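Local coordinates for nitrogenase molybdenum-iron protein beta chain (Clostridium pasteurianum, PDB 4WES) that forms, with the alpha chain, the nitrogenase component that reduces dinitrogen to ammonia and carries the [8Fe-7S] cluster shared between the two subunits, at residues P197-P202 against L229-N234. Residues are numbered along the deposited sequence; the frame is centred on the assembly and turned at random.
Sequences PYIMFP and LKDTGN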
ATOM      1  N   PRO B 197      -1.190 -34.652  -8.781  1.00 15.05           N
ATOM      2  CA  PRO B 197       0.276 -34.756  -8.824  1.00 15.16           C
ATOM      3  C   PRO B 197       0.865 -34.013 -10.007  1.00 13.58           C
ATOM      4  O   PRO B 197       0.274 -34.037 -11.100  1.00 14.67           O
ATOM      5  CB  PRO B 197       0.527 -36.275  -8.927  1.00 18.79           C
ATOM      6  CG  PRO B 197      -0.703 -36.881  -8.290  1.00 19.31           C
ATOM      7  CD  PRO B 197      -1.832 -35.975  -8.694  1.00 17.07           C
ATOM      8  N   TYR B 198       2.035 -33.402  -9.805  1.00 13.99           N
ATOM      9  CA  TYR B 198       2.599 -32.520 -10.814  1.00 13.27           C
ATOM     10  C   TYR B 198       4.117 -32.456 -10.683  1.00 12.42           C
ATOM     11  O   TYR B 198       4.686 -32.829  -9.648  1.00 13.90           O
ATOM     12  CB  TYR B 198       2.001 -31.078 -10.688  1.00 14.09           C
ATOM     13  CG  TYR B 198       2.410 -30.421  -9.388  1.00 12.94           C
ATOM     14  CD1 TYR B 198       1.758 -30.683  -8.206  1.00 13.30           C
ATOM     15  CD2 TYR B 198       3.548 -29.634  -9.337  1.00 13.63           C
ATOM     16  CE1 TYR B 198       2.196 -30.126  -7.011  1.00 13.91           C
ATOM     17  CE2 TYR B 198       3.988 -29.093  -8.168  1.00 14.49           C
ATOM     18  CZ  TYR B 198       3.324 -29.347  -6.992  1.00 14.50           C
ATOM     19  OH  TYR B 198       3.792 -28.830  -5.808  1.00 16.21           O
ATOM     20  N   ILE B 199       4.736 -31.951 -11.750  1.00 12.34           N
ATOM     21  CA  ILE B 199       6.135 -31.551 -11.735  1.00 12.07           C
ATOM     22  C   ILE B 199       6.140 -30.112 -12.251  1.00 12.53           C
ATOM     23  O   ILE B 199       5.735 -29.884 -13.391  1.00 13.02           O
ATOM     24  CB  ILE B 199       7.053 -32.387 -12.652  1.00 13.41           C
ATOM     25  CG1 ILE B 199       7.033 -33.867 -12.232  1.00 14.86           C
ATOM     26  CG2 ILE B 199       8.467 -31.836 -12.593  1.00 13.66           C
ATOM     27  CD1 ILE B 199       7.642 -34.779 -13.274  1.00 14.52           C
ATOM     28  N   MET B 200       6.551 -29.142 -11.438  1.00 12.23           N
ATOM     29  CA  MET B 200       6.718 -27.768 -11.896  1.00 11.14           C
ATOM     30  C   MET B 200       8.161 -27.538 -12.288  1.00 10.85           C
ATOM     31  O   MET B 200       9.052 -27.905 -11.527  1.00 12.39           O
ATOM     32  CB  MET B 200       6.326 -26.777 -10.807  1.00 11.80           C
ATOM     33  CG  MET B 200       6.517 -25.323 -11.243  1.00 11.02           C
ATOM     34  SD  MET B 200       6.003 -24.111 -10.045  1.00 12.37           S
ATOM     35  CE  MET B 200       4.257 -24.204 -10.302  1.00 12.67           C
ATOM     36  N   PHE B 201       8.393 -26.932 -13.449  1.00 11.10           N
ATOM     37  CA  PHE B 201       9.734 -26.515 -13.767  1.00 10.86           C
ATOM     38  C   PHE B 201       9.717 -25.333 -14.734  1.00 10.76           C
ATOM     39  O   PHE B 201       8.841 -25.260 -15.611  1.00 10.75           O
ATOM     40  CB  PHE B 201      10.547 -27.670 -14.364  1.00 12.62           C
ATOM     41  CG  PHE B 201      10.223 -28.019 -15.768  1.00 12.78           C
ATOM     42  CD1 PHE B 201       9.110 -28.822 -16.058  1.00 14.40           C
ATOM     43  CD2 PHE B 201      11.088 -27.708 -16.797  1.00 14.03           C
ATOM     44  CE1 PHE B 201       8.811 -29.190 -17.353  1.00 15.31           C
ATOM     45  CE2 PHE B 201      10.805 -28.096 -18.107  1.00 16.15           C
ATOM     46  CZ  PHE B 201       9.671 -28.843 -18.370  1.00 17.11           C
ATOM     47  N   PRO B 202      10.713 -24.437 -14.635  1.00 10.86           N
ATOM     48  CA  PRO B 202      11.549 -24.176 -13.462  1.00 10.96           C
ATOM     49  C   PRO B 202      10.697 -23.803 -12.230  1.00 10.49           C
ATOM     50  O   PRO B 202       9.504 -23.495 -12.365  1.00 11.18           O
ATOM     51  CB  PRO B 202      12.428 -22.984 -13.883  1.00 11.84           C
ATOM     52  CG  PRO B 202      12.240 -22.881 -15.375  1.00 11.92           C
ATOM     53  CD  PRO B 202      10.855 -23.371 -15.632  1.00 11.36           C
ATOM     54  N   LEU B 229      13.185 -33.413 -13.240  1.00 13.47           N
ATOM     55  CA  LEU B 229      13.325 -32.877 -14.605  1.00 13.31           C
ATOM     56  C   LEU B 229      13.456 -34.015 -15.631  1.00 14.70           C
ATOM     57  O   LEU B 229      12.846 -33.989 -16.701  1.00 15.00           O
ATOM     58  CB  LEU B 229      14.522 -31.954 -14.690  1.00 13.31           C
ATOM     59  CG  LEU B 229      14.422 -30.712 -13.818  1.00 13.26           C
ATOM     60  CD1 LEU B 229      15.707 -29.924 -13.835  1.00 14.06           C
ATOM     61  CD2 LEU B 229      13.271 -29.837 -14.277  1.00 14.26           C
ATOM     62  N   LYS B 230      14.216 -35.051 -15.310  1.00 14.67           N
ATOM     63  CA  LYS B 230      14.251 -36.221 -16.194  1.00 15.89           C
ATOM     64  C   LYS B 230      12.860 -36.844 -16.351  1.00 16.30           C
ATOM     65  O   LYS B 230      12.425 -37.181 -17.466  1.00 17.30           O
ATOM     66  CB  LYS B 230      15.241 -37.276 -15.684  1.00 16.84           C
ATOM     67  CG  LYS B 230      16.689 -36.829 -15.730  1.00 18.40           C
ATOM     68  CD  LYS B 230      17.598 -37.894 -15.150  1.00 22.36           C
ATOM     69  CE  LYS B 230      19.043 -37.456 -15.153  1.00 30.38           C
ATOM     70  NZ  LYS B 230      19.943 -38.468 -14.533  1.00 36.36           N
ATOM     71  N   ASP B 231      12.157 -36.957 -15.235  1.00 14.60           N
ATOM     72  CA  ASP B 231      10.881 -37.637 -15.184  1.00 15.15           C
ATOM     73  C   ASP B 231       9.745 -36.891 -15.883  1.00 15.11           C
ATOM     74  O   ASP B 231       8.666 -37.467 -16.093  1.00 16.25           O
ATOM     75  CB  ASP B 231      10.509 -37.922 -13.729  1.00 16.22           C
ATOM     76  CG  ASP B 231       9.467 -39.039 -13.586  1.00 17.02           C
ATOM     77  OD1 ASP B 231       9.647 -40.132 -14.203  1.00 18.29           O
ATOM     78  OD2 ASP B 231       8.501 -38.844 -12.818  1.00 17.88           O
ATOM     79  N   THR B 232       9.994 -35.636 -16.281  1.00 14.74           N
ATOM     80  CA  THR B 232       8.981 -34.898 -17.055  1.00 14.51           C
ATOM     81  C   THR B 232       8.581 -35.593 -18.360  1.00 14.50           C
ATOM     82  O   THR B 232       7.470 -35.402 -18.857  1.00 14.97           O
ATOM     83  CB  THR B 232       9.436 -33.469 -17.408  1.00 13.26           C
ATOM     84  OG1 THR B 232      10.669 -33.499 -18.126  1.00 14.08           O
ATOM     85  CG2 THR B 232       9.579 -32.638 -16.163  1.00 14.55           C
ATOM     86  N   GLY B 233       9.470 -36.438 -18.888  1.00 15.17           N
ATOM     87  CA  GLY B 233       9.129 -37.199 -20.076  1.00 16.65           C
ATOM     88  C   GLY B 233       8.122 -38.316 -19.853  1.00 17.90           C
ATOM     89  O   GLY B 233       7.615 -38.904 -20.823  1.00 18.13           O
ATOM     90  N   ASN B 234       7.848 -38.636 -18.584  1.00 15.75           N
ATOM     91  CA  ASN B 234       6.913 -39.713 -18.205  1.00 16.69           C
ATOM     92  C   ASN B 234       5.543 -39.218 -17.779  1.00 16.42           C
ATOM     93  O   ASN B 234       4.708 -39.991 -17.366  1.00 17.04           O
ATOM     94  CB  ASN B 234       7.529 -40.528 -17.083  1.00 19.31           C
ATOM     95  CG  ASN B 234       8.663 -41.402 -17.567  1.00 17.97           C
ATOM     96  OD1 ASN B 234       8.566 -42.043 -18.638  1.00 19.68           O
ATOM     97  ND2 ASN B 234       9.743 -41.468 -16.786  1.00 18.98           N
TER
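At the edge of the four-stranded parallel sheet of one alpha/beta domain, Ile199 of outermost strand 198-200 and Phe201 just after it pack against Leu229 of helix 226-231 and Thr232 of the 3-10 segment 232-234. Both apolar residues direct CB toward segment 229-234, whereas the CB of Met200 between them points away; its side chain touches helix 181-193. The Thr232 methyl is the shared contact: CG2 lies 3.8 Å from Ile199 CG2 and 3.7 Å from Phe201 CE1. Phe201 and Thr232 meet tip to tip; Ile199 and Thr232 cross at about a right angle. Ile199 CD1 comes to 4.0 Å from Asp231 C. On the helix side, Leu229 CD2 comes within 3.5 Å of Phe201 CB and 3.8 Å of its CG, an oblique approach to the ring.

The hydroxyl of Thr232 is bonded within its segment and beyond it. With chi1 at 57°, OG1 sits between the backbone N and carbonyl carbon, 2.6 Å from its acceptor Leu229 O; Ser162 OG is a second partner. Asn234 ND2 lies 2.9 Å from Asp231 OD1 in a nearly straight bond (171°), while Asn169 ND2 holds Asp231 OD2. Backbone bonds join Ile199 and Phe201 to strand 172-175. The connection from strand 198-200 through helix 226-231 to parallel strand 237-241, past strand 172-175, is a beta-alpha-beta crossover of a Rossmann-like sheet (order 2-1-3-4).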